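Local coordinates for protein Pab-dependent poly(a)-specific ribonuclease subunit PAN2 (PDB 4CZW) that shortens the poly(A) tails of mRNA as the catalytic subunit of the PAN2-PAN3 deadenylation complex, probably using two divalent metal ions, at residues 288-296 / 318-328. Numbering follows the deposited sequence.
Sequences LPEEIGIIV and HNITVYSLVGT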
loop_
_atom_site.group_PDB
_atom_site.type_symbol
_atom_site.label_atom_id
_atom_site.label_comp_id
_atom_site.label_asym_id
_atom_site.label_seq_id
_atom_site.Cartn_x
_atom_site.Cartn_y
_atom_site.Cartn_z
ATOM N N LEU A 288 -27.176 0.525 -2.859
ATOM C CA LEU A 288 -26.060 0.278 -1.954
ATOM C C LEU A 288 -26.085 1.247 -0.779
ATOM O O LEU A 288 -25.863 2.445 -0.955
ATOM C CB LEU A 288 -24.725 0.389 -2.694
ATOM C CG LEU A 288 -23.470 0.237 -1.829
ATOM C CD1 LEU A 288 -23.426 -1.135 -1.173
ATOM C CD2 LEU A 288 -22.213 0.481 -2.650
ATOM N N PRO A 289 -26.360 0.730 0.426
ATOM C CA PRO A 289 -26.390 1.562 1.630
ATOM C C PRO A 289 -24.987 1.864 2.143
ATOM O O PRO A 289 -24.098 1.020 2.026
ATOM C CB PRO A 289 -27.165 0.699 2.625
ATOM C CG PRO A 289 -26.836 -0.695 2.221
ATOM C CD PRO A 289 -26.679 -0.679 0.721
ATOM N N GLU A 290 -24.792 3.053 2.701
ATOM C CA GLU A 290 -23.502 3.415 3.272
ATOM C C GLU A 290 -23.398 2.914 4.707
ATOM O O GLU A 290 -22.363 3.061 5.356
ATOM C CB GLU A 290 -23.288 4.929 3.229
ATOM C CG GLU A 290 -24.280 5.719 4.065
ATOM C CD GLU A 290 -23.796 7.123 4.369
ATOM O OE1 GLU A 290 -22.664 7.266 4.876
ATOM O OE2 GLU A 290 -24.547 8.084 4.097
ATOM N N GLU A 291 -24.479 2.315 5.195
ATOM C CA GLU A 291 -24.535 1.855 6.575
ATOM C C GLU A 291 -25.431 0.630 6.717
ATOM O O GLU A 291 -26.585 0.640 6.288
ATOM C CB GLU A 291 -25.029 2.983 7.483
ATOM C CG GLU A 291 -24.662 2.821 8.944
ATOM C CD GLU A 291 -25.000 4.051 9.763
ATOM O OE1 GLU A 291 -26.146 4.537 9.665
ATOM O OE2 GLU A 291 -24.118 4.532 10.503
ATOM N N ILE A 292 -24.892 -0.429 7.313
ATOM C CA ILE A 292 -25.654 -1.652 7.543
ATOM C C ILE A 292 -25.495 -2.146 8.977
ATOM O O ILE A 292 -24.510 -1.834 9.647
ATOM C CB ILE A 292 -25.228 -2.783 6.583
ATOM C CG1 ILE A 292 -23.737 -3.088 6.739
ATOM C CG2 ILE A 292 -25.553 -2.420 5.144
ATOM C CD1 ILE A 292 -23.245 -4.201 5.841
ATOM N N GLY A 293 -26.474 -2.914 9.439
ATOM C CA GLY A 293 -26.408 -3.533 10.749
ATOM C C GLY A 293 -26.613 -5.029 10.631
ATOM O O GLY A 293 -27.551 -5.478 9.974
ATOM N N ILE A 294 -25.735 -5.805 11.261
ATOM C CA ILE A 294 -25.788 -7.257 11.138
ATOM C C ILE A 294 -26.008 -7.954 12.482
ATOM O O ILE A 294 -25.338 -7.652 13.471
ATOM C CB ILE A 294 -24.501 -7.806 10.489
ATOM C CG1 ILE A 294 -24.269 -7.148 9.126
ATOM C CG2 ILE A 294 -24.582 -9.316 10.337
ATOM C CD1 ILE A 294 -23.035 -7.645 8.402
ATOM N N ILE A 295 -26.960 -8.885 12.503
ATOM C CA ILE A 295 -27.264 -9.667 13.697
ATOM C C ILE A 295 -26.855 -11.128 13.526
ATOM O O ILE A 295 -27.297 -11.791 12.591
ATOM C CB ILE A 295 -28.771 -9.621 14.047
ATOM C CG1 ILE A 295 -29.297 -8.185 14.038
ATOM C CG2 ILE A 295 -29.018 -10.268 15.399
ATOM C CD1 ILE A 295 -30.590 -8.011 14.813
ATOM N N VAL A 296 -26.015 -11.627 14.427
ATOM C CA VAL A 296 -25.664 -13.045 14.427
ATOM C C VAL A 296 -26.381 -13.768 15.563
ATOM O O VAL A 296 -26.057 -13.572 16.735
ATOM C CB VAL A 296 -24.146 -13.267 14.564
ATOM C CG1 VAL A 296 -23.837 -14.756 14.652
ATOM C CG2 VAL A 296 -23.407 -12.634 13.394
ATOM N N HIS A 318 -30.055 -5.185 21.120
ATOM C CA HIS A 318 -29.855 -6.455 20.435
ATOM C C HIS A 318 -28.474 -6.489 19.788
ATOM O O HIS A 318 -27.809 -5.457 19.670
ATOM C CB HIS A 318 -30.947 -6.672 19.386
ATOM C CG HIS A 318 -31.323 -8.109 19.185
ATOM N ND1 HIS A 318 -32.527 -8.493 18.632
ATOM C CD2 HIS A 318 -30.655 -9.255 19.458
ATOM C CE1 HIS A 318 -32.584 -9.811 18.574
ATOM N NE2 HIS A 318 -31.461 -10.298 19.069
ATOM N N ASN A 319 -28.037 -7.679 19.386
ATOM C CA ASN A 319 -26.759 -7.821 18.700
ATOM C C ASN A 319 -26.801 -7.180 17.320
ATOM O O ASN A 319 -26.976 -7.858 16.314
ATOM C CB ASN A 319 -26.370 -9.301 18.598
ATOM C CG ASN A 319 -25.189 -9.541 17.664
ATOM O OD1 ASN A 319 -25.289 -10.310 16.704
ATOM N ND2 ASN A 319 -24.079 -8.859 17.921
ATOM N N ILE A 320 -26.663 -5.859 17.277
ATOM C CA ILE A 320 -26.610 -5.155 16.000
ATOM C C ILE A 320 -25.298 -4.394 15.826
ATOM O O ILE A 320 -25.149 -3.266 16.295
ATOM C CB ILE A 320 -27.782 -4.174 15.834
ATOM C CG1 ILE A 320 -29.113 -4.874 16.114
ATOM C CG2 ILE A 320 -27.784 -3.604 14.426
ATOM C CD1 ILE A 320 -30.326 -3.981 15.920
ATOM N N THR A 321 -24.349 -5.031 15.149
ATOM C CA THR A 321 -23.066 -4.410 14.860
ATOM C C THR A 321 -23.180 -3.556 13.607
ATOM O O THR A 321 -23.324 -4.082 12.502
ATOM C CB THR A 321 -21.954 -5.453 14.662
ATOM O OG1 THR A 321 -21.908 -6.333 15.793
ATOM C CG2 THR A 321 -20.609 -4.765 14.500
ATOM N N VAL A 322 -23.124 -2.239 13.788
ATOM C CA VAL A 322 -23.264 -1.300 12.684
ATOM C C VAL A 322 -21.970 -1.184 11.882
ATOM O O VAL A 322 -20.908 -0.894 12.432
ATOM C CB VAL A 322 -23.675 0.093 13.194
ATOM C CG1 VAL A 322 -23.709 1.100 12.051
ATOM C CG2 VAL A 322 -25.028 0.023 13.890
ATOM N N TYR A 323 -22.070 -1.421 10.578
ATOM C CA TYR A 323 -20.919 -1.317 9.688
ATOM C C TYR A 323 -21.020 -0.072 8.814
ATOM O O TYR A 323 -22.106 0.298 8.369
ATOM C CB TYR A 323 -20.800 -2.567 8.812
ATOM C CG TYR A 323 -20.247 -3.777 9.533
ATOM C CD1 TYR A 323 -21.051 -4.544 10.366
ATOM C CD2 TYR A 323 -18.919 -4.156 9.374
ATOM C CE1 TYR A 323 -20.548 -5.651 11.024
ATOM C CE2 TYR A 323 -18.407 -5.261 10.028
ATOM C CZ TYR A 323 -19.226 -6.004 10.851
ATOM O OH TYR A 323 -18.718 -7.104 11.503
ATOM N N SER A 324 -19.884 0.575 8.579
ATOM C CA SER A 324 -19.839 1.745 7.713
ATOM C C SER A 324 -19.170 1.404 6.389
ATOM O O SER A 324 -18.187 0.666 6.351
ATOM C CB SER A 324 -19.102 2.899 8.397
ATOM O OG SER A 324 -19.809 3.348 9.540
ATOM N N LEU A 325 -19.717 1.938 5.302
ATOM C CA LEU A 325 -19.144 1.721 3.981
ATOM C C LEU A 325 -17.903 2.583 3.786
ATOM O O LEU A 325 -17.980 3.811 3.803
ATOM C CB LEU A 325 -20.174 2.024 2.892
ATOM C CG LEU A 325 -19.681 1.926 1.448
ATOM C CD1 LEU A 325 -19.219 0.512 1.131
ATOM C CD2 LEU A 325 -20.768 2.369 0.484
ATOM N N VAL A 326 -16.759 1.932 3.607
ATOM C CA VAL A 326 -15.502 2.642 3.408
ATOM C C VAL A 326 -15.345 3.083 1.958
ATOM O O VAL A 326 -15.127 4.263 1.680
ATOM C CB VAL A 326 -14.292 1.776 3.804
ATOM C CG1 VAL A 326 -12.996 2.490 3.463
ATOM C CG2 VAL A 326 -14.346 1.437 5.285
ATOM N N GLY A 327 -15.458 2.133 1.037
ATOM C CA GLY A 327 -15.302 2.430 -0.374
ATOM C C GLY A 327 -15.686 1.278 -1.281
ATOM O O GLY A 327 -16.211 0.261 -0.825
ATOM N N THR A 328 -15.416 1.439 -2.573
ATOM C CA THR A 328 -15.786 0.436 -3.564
ATOM C C THR A 328 -14.784 0.370 -4.713
ATOM O O THR A 328 -14.453 1.389 -5.318
ATOM C CB THR A 328 -17.186 0.716 -4.147
ATOM O OG1 THR A 328 -18.155 0.744 -3.091
ATOM C CG2 THR A 328 -17.572 -0.355 -5.155
#
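I292 and Y323 face each other as a hydrogen-bonded pair of antiparallel strands: Y323 N gives a nearly straight bond to I292 O, and I292 N returns one to Y323 O at 3.1 Å. I294 and T321 pair the same way, and E290 O accepts L325 N at 2.9 Å. Y323 CB rests 3.6 Å from I292 CG1; CG swings anti to its own carbonyl carbon (chi1 -76°), which leans the ring out over this face toward I294, where CD1 and CE1 meet I294 CD1 obliquely, CE1 at 4.1 Å; OH ends on the carbonyl of P264. L231 of helix 227-235 packs on I292 and I294 on this same face. On the other face, the extended chain of E291 lays CG against V322 CG1 (3.7 Å) before its carboxylate reaches K395 in a salt bridge. Beyond the last backbone bond, N319 takes over with its side chain, OD1 accepting V296 N at 2.7 Å. Beside it, I295 CD1 meets I320 CG1 at 3.7 Å and lies over one face of the H318 ring, which is poorly ordered, offset toward the rim; an alanine here would probably leave I320 CG1 without its apolar neighbour and open a gap beside it. Strand 300-305 flanks 291-297 on its other side, and 339-347 and 385-394 pair with 321-334, making this antiparallel pair part of the large mixed sheet of the USP-like domain, the predicted inactive pseudo-hydrolase scaffold of Pan2.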